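Ureidoglycolate hydrolase (PDB 4PXE) hydrolyses (S)-ureidoglycolate to glyoxylate, ammonium and carbon dioxide, as a manganese-dependent homodimer in plant purine breakdown. Local coordinates at residues Pro139-Ile144 / Gln170-Ile175; Leu147-Leu152 / Ser380-Arg385; Ile228-Ser233 / Asp345-Ser350; Leu234-Glu239 / Ser300-Asp305; Gly257-Glu262 / Lys330-Lys335. All coordinates share one frame; numbering follows the deposited sequence.

Contact 1. Residues Pro139-Ile144 / Gln170-Ile175; sequences PTRFGI and QNVSFI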
# COMPACT_ATOMS: atom_id res chain seq x y z
N PRO A 139 3.08 8.75 15.11
CA PRO A 139 1.83 7.98 15.04
C PRO A 139 1.91 6.76 14.12
O PRO A 139 0.88 6.13 13.85
CB PRO A 139 0.84 8.99 14.46
CG PRO A 139 1.69 9.84 13.57
CD PRO A 139 3.00 10.00 14.34
N THR A 140 3.10 6.42 13.66
CA THR A 140 3.30 5.41 12.61
C THR A 140 2.61 4.06 12.85
O THR A 140 1.93 3.54 11.96
CB THR A 140 4.80 5.14 12.39
OG1 THR A 140 5.47 6.40 12.20
CG2 THR A 140 5.03 4.26 11.16
N ARG A 141 2.82 3.48 14.02
CA ARG A 141 2.39 2.10 14.21
C ARG A 141 0.90 1.96 14.51
O ARG A 141 0.23 1.15 13.88
CB ARG A 141 3.20 1.41 15.31
CG ARG A 141 2.87 -0.07 15.39
CD ARG A 141 3.95 -0.89 16.07
NE ARG A 141 3.64 -2.31 15.92
CZ ARG A 141 4.43 -3.32 16.28
NH1 ARG A 141 5.61 -3.08 16.85
NH2 ARG A 141 4.03 -4.57 16.07
N PHE A 142 0.40 2.73 15.47
CA PHE A 142 -0.99 2.59 15.93
C PHE A 142 -1.88 3.77 15.57
O PHE A 142 -3.06 3.78 15.92
CB PHE A 142 -1.03 2.32 17.44
CG PHE A 142 -0.28 1.09 17.86
CD1 PHE A 142 -0.77 -0.17 17.56
CD2 PHE A 142 0.93 1.19 18.55
CE1 PHE A 142 -0.09 -1.30 17.93
CE2 PHE A 142 1.62 0.06 18.92
CZ PHE A 142 1.10 -1.20 18.61
N GLY A 143 -1.35 4.76 14.86
CA GLY A 143 -2.13 5.94 14.51
C GLY A 143 -2.23 6.94 15.65
O GLY A 143 -2.94 7.95 15.55
N ILE A 144 -1.52 6.65 16.73
CA ILE A 144 -1.57 7.46 17.95
C ILE A 144 -0.24 8.21 18.12
O ILE A 144 0.80 7.59 18.31
CB ILE A 144 -1.79 6.56 19.18
CG1 ILE A 144 -3.11 5.78 19.05
CG2 ILE A 144 -1.78 7.39 20.47
CD1 ILE A 144 -3.18 4.56 19.94
N GLN A 170 -1.09 -4.45 10.81
CA GLN A 170 -0.99 -5.89 10.57
C GLN A 170 -1.80 -6.66 11.60
O GLN A 170 -1.59 -7.86 11.80
CB GLN A 170 0.47 -6.36 10.57
CG GLN A 170 1.29 -5.88 9.36
CD GLN A 170 1.61 -4.39 9.41
OE1 GLN A 170 2.20 -3.90 10.37
NE2 GLN A 170 1.21 -3.67 8.36
N ASN A 171 -2.71 -5.95 12.26
CA ASN A 171 -3.58 -6.52 13.29
C ASN A 171 -2.86 -7.04 14.54
O ASN A 171 -3.39 -7.86 15.27
CB ASN A 171 -4.50 -7.60 12.70
CG ASN A 171 -5.56 -7.02 11.78
OD1 ASN A 171 -6.05 -5.91 12.00
ND2 ASN A 171 -5.93 -7.77 10.75
N VAL A 172 -1.65 -6.54 14.79
CA VAL A 172 -0.97 -6.85 16.04
C VAL A 172 -1.43 -5.88 17.12
O VAL A 172 -1.42 -4.66 16.91
CB VAL A 172 0.57 -6.76 15.89
CG1 VAL A 172 1.26 -7.11 17.20
CG2 VAL A 172 1.04 -7.68 14.76
N SER A 173 -1.87 -6.39 18.27
CA SER A 173 -2.41 -5.53 19.31
C SER A 173 -1.29 -4.74 19.97
O SER A 173 -0.12 -5.12 19.89
CB SER A 173 -3.17 -6.34 20.37
OG SER A 173 -2.29 -7.11 21.16
N PHE A 174 -1.65 -3.63 20.60
CA PHE A 174 -0.70 -2.85 21.38
C PHE A 174 -0.05 -3.73 22.44
O PHE A 174 1.16 -3.69 22.63
CB PHE A 174 -1.36 -1.64 22.02
CG PHE A 174 -0.46 -0.89 22.96
CD1 PHE A 174 0.49 -0.01 22.47
CD2 PHE A 174 -0.55 -1.08 24.33
CE1 PHE A 174 1.33 0.67 23.32
CE2 PHE A 174 0.29 -0.40 25.20
CZ PHE A 174 1.23 0.48 24.69
N ILE A 175 -0.87 -4.53 23.12
CA ILE A 175 -0.37 -5.39 24.18
C ILE A 175 0.66 -6.40 23.66
O ILE A 175 1.71 -6.59 24.28
CB ILE A 175 -1.52 -6.13 24.89
CG1 ILE A 175 -2.42 -5.12 25.61
CG2 ILE A 175 -0.98 -7.14 25.88
CD1 ILE A 175 -1.66 -4.12 26.43

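Contact 2. Residues Leu147-Leu152 / Ser380-Arg385; sequences LGSRLL and SLFMAR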
# COMPACT_ATOMS: atom_id res chain seq x y z
N LEU A 147 2.22 8.77 22.17
CA LEU A 147 1.59 7.70 22.95
C LEU A 147 2.06 7.75 24.41
O LEU A 147 1.25 7.68 25.34
CB LEU A 147 1.87 6.34 22.31
CG LEU A 147 1.10 5.14 22.88
CD1 LEU A 147 0.83 4.12 21.78
CD2 LEU A 147 1.85 4.51 24.04
N GLY A 148 3.37 7.89 24.60
CA GLY A 148 3.94 7.94 25.93
C GLY A 148 3.49 9.14 26.74
O GLY A 148 3.08 8.99 27.89
N SER A 149 3.58 10.33 26.16
CA SER A 149 3.29 11.55 26.90
C SER A 149 1.78 11.77 27.11
O SER A 149 1.39 12.38 28.11
CB SER A 149 3.96 12.77 26.27
OG SER A 149 3.58 12.93 24.91
N ARG A 150 0.95 11.27 26.20
CA ARG A 150 -0.50 11.33 26.42
C ARG A 150 -0.87 10.51 27.65
O ARG A 150 -1.77 10.88 28.41
CB ARG A 150 -1.27 10.81 25.21
CG ARG A 150 -1.31 11.74 24.01
CD ARG A 150 -2.08 11.03 22.88
NE ARG A 150 -2.02 11.72 21.59
CZ ARG A 150 -2.85 12.68 21.21
NH1 ARG A 150 -3.81 13.11 22.04
NH2 ARG A 150 -2.72 13.23 20.01
N LEU A 151 -0.17 9.38 27.84
CA LEU A 151 -0.37 8.56 29.04
C LEU A 151 0.19 9.22 30.29
O LEU A 151 -0.45 9.21 31.33
CB LEU A 151 0.22 7.16 28.86
CG LEU A 151 -0.56 6.23 27.93
CD1 LEU A 151 0.20 4.94 27.72
CD2 LEU A 151 -1.96 5.94 28.48
N LEU A 152 1.40 9.78 30.20
CA LEU A 152 1.95 10.48 31.36
C LEU A 152 1.00 11.60 31.80
O LEU A 152 0.85 11.86 33.00
CB LEU A 152 3.34 11.04 31.05
CG LEU A 152 4.41 9.98 30.78
CD1 LEU A 152 5.67 10.62 30.21
CD2 LEU A 152 4.75 9.22 32.05
N SER A 380 6.15 17.79 24.34
CA SER A 380 5.92 19.01 25.11
C SER A 380 4.45 19.43 25.12
O SER A 380 3.98 20.03 26.09
CB SER A 380 6.78 20.15 24.53
OG SER A 380 8.15 19.95 24.80
N LEU A 381 3.71 19.12 24.05
CA LEU A 381 2.31 19.52 23.96
C LEU A 381 1.50 18.90 25.10
O LEU A 381 0.62 19.54 25.68
CB LEU A 381 1.72 19.08 22.61
CG LEU A 381 0.25 19.39 22.36
CD1 LEU A 381 -0.00 20.87 22.43
CD2 LEU A 381 -0.17 18.85 21.01
N PHE A 382 1.83 17.65 25.44
CA PHE A 382 1.10 16.94 26.49
C PHE A 382 1.73 17.08 27.88
O PHE A 382 1.03 17.10 28.90
CB PHE A 382 0.87 15.49 26.08
CG PHE A 382 0.04 15.40 24.84
CD1 PHE A 382 -1.34 15.54 24.91
CD2 PHE A 382 0.63 15.30 23.59
CE1 PHE A 382 -2.11 15.52 23.77
CE2 PHE A 382 -0.13 15.29 22.44
CZ PHE A 382 -1.50 15.40 22.53
N MET A 383 3.06 17.20 27.92
CA MET A 383 3.74 17.49 29.18
C MET A 383 3.26 18.80 29.78
O MET A 383 3.26 18.96 31.00
CB MET A 383 5.27 17.51 28.99
CG MET A 383 5.87 16.14 28.68
SD MET A 383 5.48 14.87 29.91
CE MET A 383 6.51 15.40 31.28
N ALA A 384 2.83 19.73 28.93
CA ALA A 384 2.29 21.02 29.36
C ALA A 384 1.05 20.87 30.24
O ALA A 384 0.69 21.79 30.99
CB ALA A 384 1.97 21.90 28.16
N ARG A 385 0.39 19.72 30.15
CA ARG A 385 -0.78 19.46 30.98
C ARG A 385 -0.40 19.05 32.41
O ARG A 385 -1.24 19.08 33.31
CB ARG A 385 -1.65 18.37 30.33
CG ARG A 385 -2.10 18.73 28.94
CD ARG A 385 -3.00 17.66 28.37
NE ARG A 385 -3.43 17.99 27.02
CZ ARG A 385 -4.39 17.35 26.37
NH1 ARG A 385 -5.01 16.33 26.96
NH2 ARG A 385 -4.74 17.72 25.15

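Contact 3. Residues Ile228-Ser233 / Asp345-Ser350; sequences IAAPAS and DPPALS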
# COMPACT_ATOMS: atom_id res chain seq x y z
N ILE A 228 2.59 25.80 20.81
CA ILE A 228 2.61 24.68 19.88
C ILE A 228 1.25 24.64 19.19
O ILE A 228 0.22 24.68 19.86
CB ILE A 228 2.85 23.35 20.63
CG1 ILE A 228 4.21 23.36 21.33
CG2 ILE A 228 2.71 22.16 19.65
CD1 ILE A 228 4.44 22.16 22.23
N ALA A 229 1.24 24.55 17.86
CA ALA A 229 0.00 24.53 17.08
C ALA A 229 -0.89 23.33 17.41
O ALA A 229 -0.42 22.31 17.93
CB ALA A 229 0.32 24.58 15.59
N ALA A 230 -2.18 23.48 17.10
CA ALA A 230 -3.20 22.50 17.45
C ALA A 230 -3.34 21.41 16.39
O ALA A 230 -3.74 21.68 15.27
CB ALA A 230 -4.53 23.20 17.62
N PRO A 231 -3.00 20.16 16.76
CA PRO A 231 -2.99 19.09 15.76
C PRO A 231 -4.23 18.21 15.78
O PRO A 231 -4.80 17.94 16.84
CB PRO A 231 -1.78 18.26 16.19
CG PRO A 231 -1.81 18.36 17.71
CD PRO A 231 -2.38 19.74 18.03
N ALA A 232 -4.63 17.74 14.60
CA ALA A 232 -5.70 16.75 14.50
C ALA A 232 -5.39 15.71 13.44
O ALA A 232 -4.62 15.97 12.51
CB ALA A 232 -7.04 17.43 14.19
N SER A 233 -6.00 14.54 13.56
CA SER A 233 -5.87 13.55 12.50
C SER A 233 -7.17 12.77 12.34
O SER A 233 -7.93 12.59 13.30
CB SER A 233 -4.70 12.61 12.74
OG SER A 233 -4.99 11.66 13.74
N ASP A 345 -6.66 17.91 19.12
CA ASP A 345 -6.07 18.43 20.35
C ASP A 345 -5.95 19.95 20.29
O ASP A 345 -5.78 20.52 19.23
CB ASP A 345 -4.70 17.80 20.56
CG ASP A 345 -4.76 16.29 20.58
OD1 ASP A 345 -4.12 15.66 19.72
OD2 ASP A 345 -5.46 15.73 21.46
N PRO A 346 -6.04 20.60 21.46
CA PRO A 346 -5.85 22.05 21.54
C PRO A 346 -4.37 22.42 21.42
O PRO A 346 -3.51 21.57 21.61
CB PRO A 346 -6.37 22.39 22.94
CG PRO A 346 -6.13 21.15 23.73
CD PRO A 346 -6.38 20.01 22.77
N PRO A 347 -4.09 23.69 21.10
CA PRO A 347 -2.70 24.15 21.16
C PRO A 347 -2.27 24.29 22.61
O PRO A 347 -3.12 24.26 23.51
CB PRO A 347 -2.77 25.52 20.49
CG PRO A 347 -4.16 25.99 20.76
CD PRO A 347 -5.03 24.78 20.77
N ALA A 348 -0.97 24.41 22.86
CA ALA A 348 -0.50 24.71 24.21
C ALA A 348 0.40 25.93 24.22
O ALA A 348 1.08 26.23 23.24
CB ALA A 348 0.21 23.52 24.82
N LEU A 349 0.41 26.63 25.35
CA LEU A 349 1.29 27.76 25.56
C LEU A 349 2.45 27.35 26.47
O LEU A 349 2.25 26.66 27.46
CB LEU A 349 0.53 28.92 26.21
CG LEU A 349 -0.50 29.67 25.36
CD1 LEU A 349 -1.31 30.62 26.23
CD2 LEU A 349 0.19 30.44 24.25
N SER A 350 3.66 27.79 26.13
CA SER A 350 4.79 27.58 27.03
C SER A 350 4.66 28.45 28.27
O SER A 350 4.07 29.53 28.23
CB SER A 350 6.10 27.91 26.33
OG SER A 350 6.17 27.19 25.11

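Contact 4. Residues Leu234-Glu239 / Ser300-Asp305; sequences LKVEFE and SHLEID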
# COMPACT_ATOMS: atom_id res chain seq x y z
N LEU A 234 -7.43 12.35 11.11
CA LEU A 234 -8.66 11.68 10.73
C LEU A 234 -8.34 10.40 9.98
O LEU A 234 -7.37 10.34 9.22
CB LEU A 234 -9.47 12.58 9.80
CG LEU A 234 -9.59 14.08 10.05
CD1 LEU A 234 -10.33 14.77 8.92
CD2 LEU A 234 -10.31 14.32 11.36
N LYS A 235 -9.16 9.37 10.18
CA LYS A 235 -9.13 8.16 9.36
C LYS A 235 -10.45 8.06 8.63
O LYS A 235 -11.52 8.16 9.24
CB LYS A 235 -8.98 6.92 10.23
CG LYS A 235 -7.57 6.56 10.62
CD LYS A 235 -7.44 5.06 10.84
CE LYS A 235 -8.32 4.59 12.00
NZ LYS A 235 -8.21 3.11 12.20
N VAL A 236 -10.39 7.83 7.32
CA VAL A 236 -11.59 7.77 6.49
C VAL A 236 -11.53 6.55 5.60
O VAL A 236 -10.49 6.24 5.01
CB VAL A 236 -11.73 9.03 5.62
CG1 VAL A 236 -13.01 9.00 4.81
CG2 VAL A 236 -11.69 10.29 6.49
N GLU A 237 -12.65 5.83 5.51
CA GLU A 237 -12.76 4.73 4.57
C GLU A 237 -14.03 4.83 3.74
O GLU A 237 -15.10 5.19 4.24
CB GLU A 237 -12.69 3.37 5.27
CG GLU A 237 -11.37 3.15 5.99
CD GLU A 237 -11.13 1.71 6.40
OE1 GLU A 237 -12.11 0.93 6.46
OE2 GLU A 237 -9.96 1.36 6.67
N PHE A 238 -13.90 4.51 2.45
CA PHE A 238 -15.03 4.40 1.54
C PHE A 238 -15.14 2.95 1.09
O PHE A 238 -14.12 2.28 0.89
CB PHE A 238 -14.82 5.27 0.31
CG PHE A 238 -14.81 6.75 0.58
CD1 PHE A 238 -16.00 7.45 0.79
CD2 PHE A 238 -13.62 7.45 0.55
CE1 PHE A 238 -15.98 8.81 0.99
CE2 PHE A 238 -13.60 8.82 0.76
CZ PHE A 238 -14.78 9.50 0.98
N GLU A 239 -16.37 2.46 0.91
CA GLU A 239 -16.59 1.11 0.38
C GLU A 239 -17.50 1.12 -0.84
O GLU A 239 -18.53 1.80 -0.85
CB GLU A 239 -17.18 0.19 1.46
CG GLU A 239 -16.19 -0.23 2.53
CD GLU A 239 -16.83 -1.02 3.66
OE1 GLU A 239 -18.07 -1.06 3.74
OE2 GLU A 239 -16.08 -1.60 4.48
N SER A 300 -11.24 2.07 0.03
CA SER A 300 -10.12 2.99 0.10
C SER A 300 -9.99 3.49 1.53
O SER A 300 -10.98 3.57 2.26
CB SER A 300 -10.29 4.14 -0.88
OG SER A 300 -11.45 4.90 -0.59
N HIS A 301 -8.77 3.82 1.91
CA HIS A 301 -8.43 4.16 3.29
C HIS A 301 -7.52 5.38 3.22
O HIS A 301 -6.45 5.31 2.61
CB HIS A 301 -7.69 2.97 3.92
CG HIS A 301 -7.12 3.25 5.28
ND1 HIS A 301 -7.78 2.93 6.45
CD2 HIS A 301 -5.93 3.78 5.65
CE1 HIS A 301 -7.03 3.28 7.48
NE2 HIS A 301 -5.90 3.80 7.03
N LEU A 302 -7.96 6.48 3.83
CA LEU A 302 -7.16 7.71 3.89
C LEU A 302 -6.84 8.04 5.33
O LEU A 302 -7.67 7.84 6.22
CB LEU A 302 -7.92 8.91 3.34
CG LEU A 302 -8.48 8.88 1.94
CD1 LEU A 302 -9.87 8.27 1.98
CD2 LEU A 302 -8.50 10.29 1.33
N GLU A 303 -5.65 8.57 5.56
CA GLU A 303 -5.33 9.15 6.85
C GLU A 303 -4.89 10.59 6.61
O GLU A 303 -4.01 10.86 5.79
CB GLU A 303 -4.27 8.33 7.59
CG GLU A 303 -4.70 6.88 7.71
CD GLU A 303 -3.83 6.05 8.63
OE1 GLU A 303 -3.13 6.62 9.49
OE2 GLU A 303 -3.86 4.82 8.49
N ILE A 304 -5.55 11.50 7.32
CA ILE A 304 -5.49 12.92 7.05
C ILE A 304 -4.96 13.65 8.28
O ILE A 304 -5.42 13.40 9.39
CB ILE A 304 -6.89 13.46 6.73
CG1 ILE A 304 -7.49 12.71 5.53
CG2 ILE A 304 -6.85 14.96 6.46
CD1 ILE A 304 -8.98 13.00 5.27
N ASP A 305 -3.98 14.53 8.06
CA ASP A 305 -3.37 15.32 9.13
C ASP A 305 -3.79 16.76 8.87
O ASP A 305 -3.69 17.24 7.75
CB ASP A 305 -1.84 15.16 9.03
CG ASP A 305 -1.09 16.02 10.03
OD1 ASP A 305 -1.05 17.25 9.86
OD2 ASP A 305 -0.52 15.44 10.96

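Contact 5. Residues Gly257-Glu262 / Lys330-Lys335; sequences GLAAAE and KKRKVK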
# COMPACT_ATOMS: atom_id res chain seq x y z
N GLY A 257 -11.68 4.32 -5.00
CA GLY A 257 -10.43 5.03 -5.22
C GLY A 257 -10.69 6.45 -5.68
O GLY A 257 -10.00 7.39 -5.25
N LEU A 258 -11.68 6.63 -6.54
CA LEU A 258 -12.02 7.96 -7.02
C LEU A 258 -12.66 8.80 -5.91
O LEU A 258 -12.39 10.00 -5.83
CB LEU A 258 -12.89 7.89 -8.27
CG LEU A 258 -12.16 7.31 -9.47
CD1 LEU A 258 -13.06 7.29 -10.68
CD2 LEU A 258 -10.86 8.08 -9.76
N ALA A 259 -13.43 8.17 -5.03
CA ALA A 259 -13.93 8.88 -3.84
C ALA A 259 -12.76 9.38 -3.00
O ALA A 259 -12.78 10.52 -2.52
CB ALA A 259 -14.83 7.98 -3.01
N ALA A 260 -11.74 8.55 -2.83
CA ALA A 260 -10.58 8.92 -2.04
C ALA A 260 -9.82 10.06 -2.69
O ALA A 260 -9.38 10.99 -2.01
CB ALA A 260 -9.68 7.72 -1.83
N ALA A 261 -9.67 9.99 -4.01
CA ALA A 261 -8.97 11.05 -4.75
C ALA A 261 -9.69 12.39 -4.58
O ALA A 261 -9.05 13.43 -4.34
CB ALA A 261 -8.87 10.68 -6.23
N GLU A 262 -11.01 12.35 -4.67
CA GLU A 262 -11.81 13.56 -4.50
C GLU A 262 -11.70 14.10 -3.09
O GLU A 262 -11.64 15.33 -2.90
CB GLU A 262 -13.27 13.30 -4.89
CG GLU A 262 -13.41 13.09 -6.38
CD GLU A 262 -14.79 12.63 -6.82
OE1 GLU A 262 -15.45 11.88 -6.07
OE2 GLU A 262 -15.19 13.01 -7.94
N LYS A 330 -22.11 10.24 -1.28
CA LYS A 330 -23.42 10.24 -1.94
C LYS A 330 -23.29 10.33 -3.46
O LYS A 330 -23.99 9.61 -4.19
CB LYS A 330 -24.28 11.39 -1.41
CG LYS A 330 -24.75 11.21 0.03
CD LYS A 330 -25.78 12.28 0.41
CE LYS A 330 -26.32 12.08 1.82
NZ LYS A 330 -25.35 12.46 2.88
N LYS A 331 -22.41 11.20 -3.95
CA LYS A 331 -22.25 11.38 -5.39
C LYS A 331 -21.64 10.15 -6.06
O LYS A 331 -22.06 9.75 -7.15
CB LYS A 331 -21.40 12.63 -5.68
CG LYS A 331 -21.14 12.83 -7.16
CD LYS A 331 -20.73 14.25 -7.49
CE LYS A 331 -20.72 14.46 -9.00
NZ LYS A 331 -21.97 13.94 -9.63
N ARG A 332 -20.66 9.54 -5.40
CA ARG A 332 -20.00 8.36 -5.94
C ARG A 332 -20.81 7.09 -5.71
O ARG A 332 -20.49 6.04 -6.27
CB ARG A 332 -18.61 8.20 -5.32
CG ARG A 332 -17.58 9.16 -5.88
CD ARG A 332 -17.05 8.66 -7.21
NE ARG A 332 -16.29 9.71 -7.90
CZ ARG A 332 -15.94 9.64 -9.17
NH1 ARG A 332 -16.30 8.59 -9.90
NH2 ARG A 332 -15.26 10.63 -9.72
N LYS A 333 -21.84 7.18 -4.88
CA LYS A 333 -22.67 6.04 -4.51
C LYS A 333 -21.88 4.96 -3.77
O LYS A 333 -22.12 3.76 -3.91
CB LYS A 333 -23.41 5.48 -5.73
CG LYS A 333 -24.33 6.50 -6.38
CD LYS A 333 -25.11 5.92 -7.54
CE LYS A 333 -24.25 5.78 -8.78
NZ LYS A 333 -24.00 7.09 -9.44
N VAL A 334 -20.92 5.42 -2.96
CA VAL A 334 -20.18 4.55 -2.07
C VAL A 334 -20.63 4.77 -0.64
O VAL A 334 -21.25 5.79 -0.32
CB VAL A 334 -18.65 4.77 -2.17
CG1 VAL A 334 -18.15 4.39 -3.55
CG2 VAL A 334 -18.26 6.22 -1.83
N LYS A 335 -20.32 3.80 0.22
CA LYS A 335 -20.57 3.95 1.64
C LYS A 335 -19.40 4.67 2.30
O LYS A 335 -18.23 4.32 2.09
CB LYS A 335 -20.76 2.57 2.29
CG LYS A 335 -21.00 2.61 3.80
CD LYS A 335 -21.19 1.20 4.35
CE LYS A 335 -21.50 1.22 5.84
NZ LYS A 335 -21.77 -0.16 6.35

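Contact 1. Residues Pro139-Ile144 / Gln170-Ile175
Phe142 and Phe174 form the tight part of this contact. They make an offset edge-to-face pair, the edge of Phe174 turned toward the face of Phe142. The ring centroids are 5.6 Å apart and the planes lie at 68°. Phe174 CD1 comes to 3.7 Å from Phe142 CE2. Phe174 CB lies over this face of Phe142, toward the rim, and Arg141 CG lies over the centre of the opposite face. Val172 O meets the edge of the Phe142 ring in its plane, 3.8 Å from CE1. An alanine at Phe142 would probably open a gap between Phe174 and Arg141 CG, and leave the Phe174 edge without the face it packs on. The Arg141 side is looser. Its CG is anti to the backbone N (chi1 -173°), and the extended chain brings NH2 to 3.9 Å from Val172 CG1. Its NE forms a salt bridge with Asp168 and NH1 bonds Leu42 O, so its polar partners lie outside 170-175. Gln170 and Asn171 are exposed. The loop 139-144 follows the substrate-binding Glu137 and Glu138. The contact ties it to the N terminus of helix 174-180, where Ser173 is the N-cap and bonds Glu176 N. Helix 156-164 packs on Phe174 through Leu162.

Contact 2. Residues Leu147-Leu152 / Ser380-Arg385
Arg150 and Phe382 both hold CG anti to the carbonyl carbon (chi1 -74° and -61°), which places the CG of Arg150 over the Phe382 ring. The result is a CH-pi contact between two short helices, 147-152 and 379-383, of the M20 peptidase fold. Arg150 CG sits over the centre of the Phe382 ring, 3.7 Å from its centroid. The chain then runs on across the ring to the guanidinium. Phe382 CZ lies over the centre of the guanidinium face, 3.2 Å above its plane. The two planes are 45° apart, so they are tilted and not stacked flat. On the opposite face of the Phe382 ring, Leu381 CG lies toward the rim. Arg150 NE bonds Ser145 O and NH2 forms a salt bridge with Asp345, which fixes the guanidinium. Arg150 NH1 and Arg385 NH2, like charges, are 5.6 Å apart, and the Asp345 carboxylate would probably ease their repulsion. Behind the ring contact, Ser149 OG approaches Phe382 CB to 3.9 Å but takes its hydrogen bond with Asp379. Asp379 belongs to helix 379-383, which follows the substrate-binding Tyr377 and His378. Deeper in, the contact becomes apolar, and Leu152 CD1 lies 4.3 Å from Met383 SD.

Contact 3. Residues Ile228-Ser233 / Asp345-Ser350
Pro231 and Asp345 cross at about a right angle at one end of this antiparallel contact. CD of Pro231 comes to 3.9 Å from Asp345 CB. Asp345 CG stands beside its own backbone N (chi1 -56°). Besides pairing with Arg150, its OD1 accepts a hydrogen bond from Asn343 ND2. The backbone closes the same corner, with Asp345 N giving a nearly straight bond of 2.9 Å to Pro231 O. In the middle, proline rings take the place of N-H donors. Ala230 CB points toward the other segment and packs 3.6 Å from Pro347 CD. Pro347 CB in turn presses on Ile228 O at 3.2 Å. At the far end the one beta bridge forms. Ile228 and Ala348 are a hydrogen-bonded pair, with Ile228 N to Ala348 O at 2.9 Å and Ala348 N to Ile228 O at 3.2 Å. Their side chains lie on the same face of the sheet, against helix 379-383. The region involved in dimerization, 230-345, begins and ends within these segments. This is consistent with the junction of catalytic and dimerization domains in M20 enzymes. Pro231 also touches the substrate-binding Tyr377. Helix 311-332 packs on Ala230, Pro346 and Pro347, and strand 389-394 borders Ile228.

Contact 4. Residues Leu234-Glu239 / Ser300-Asp305
The His301 ring is held at its edge by two carboxylates, Glu237 across the contact and Glu303 on its own strand. ND1 donates to Glu237 OE2 at 2.7 Å and NE2 donates to Glu303 OE2 at 2.7 Å. Both oxygens lie near the ring plane and use their anti lone pairs. The Glu237 carboxylate is turned 73° to the ring. With both nitrogens donating to acids, a positive charge on the imidazole is likely. Lys235 CD comes obliquely to 3.8 Å from His301 CE1. An alanine at His301 would probably leave the Glu237 and Glu303 carboxylates without their shared partner and free to turn. On the other side of the sheet, Ser300 OG meets the edge of the Phe238 ring, 3.5 Å from CD2, and bonds Ala256 O. Leu302 CD1 lies 4.0 Å from Phe238 CE2.

The segments are neighbouring antiparallel strands of the dimerization region. Three hydrogen-bonded pairs, Leu234 with Ile304, Val236 with Leu302 and Phe238 with Ser300, alternate with two non-hydrogen-bonded ones. The face with Leu234, Val236 and Phe238 is largely apolar, Ser300 apart. Val236 CG2 touches Ile304 CD1 at 4.0 Å there. Helices 256-272 and 311-332 cover this face. Ile293 of the second subunit packs on Glu303, and Asn294 of the second subunit packs on Asp305.

Contact 5. Residues Gly257-Glu262 / Lys330-Lys335
Arg332 reaches across to Leu258, Ala259 and Glu262 on helix 256-272. Beyond CB, CG passes 4.1 Å from Ala259 CB and 3.5 Å from Glu262 OE1. The bend at chi2 (-80°) turns CD alongside the same oxygen. NE then donates to Glu262 OE1 at 3.0 Å, in the guanidinium plane and nearly straight at 170°. CZ has Leu258 CB over the centre of one guanidinium face, 3.6 Å away. NH1 lies 3.6 Å from Leu258 CD1. NH2 donates to Glu262 OE2 at 3.0 Å. Arg332 thus grips the carboxylate side-on, one nitrogen to each oxygen. The carboxylate and guanidinium planes are 52° apart, and both oxygens are met from above the carboxylate plane.

The salt bridge lies at the C-terminal end of helix 311-332. A Schellman motif ends that helix, with Lys333 as the C-prime residue of positive phi. Val334 N bonds back to Ala329 O, and the Lys333 N to Lys330 O bond is weak. After this turn Val334 CG2 packs 4.0 Å from Ala259 CB, and Phe238 of strand 222-239 touches both residues. The two helices meet the dimer interface here. NH2 of Arg332 has a second acid, Glu268 of the second subunit, and Ala261 packs on Ala261 of that subunit.

From the N terminus, contact 1 closes first, a short loop from 139-144 to 170-175. Contact 2 opens within it, at 147-152, and closes only at 380-385, so the two cross. The long excursion of contact 2 holds the other three. Contact 3 closes the dimerization region at its base, joining 228-233 to 345-350. Contacts 4 and 5 both fall within contact 3 and cross each other. Contact 4 pairs strands 222-239 and 295-308, and contact 5 ties helix 256-272 to the end of helix 311-332. Contacts 3 and 4 share strand 222-239, which runs from beside helix 379-383 to the helices that meet the second subunit.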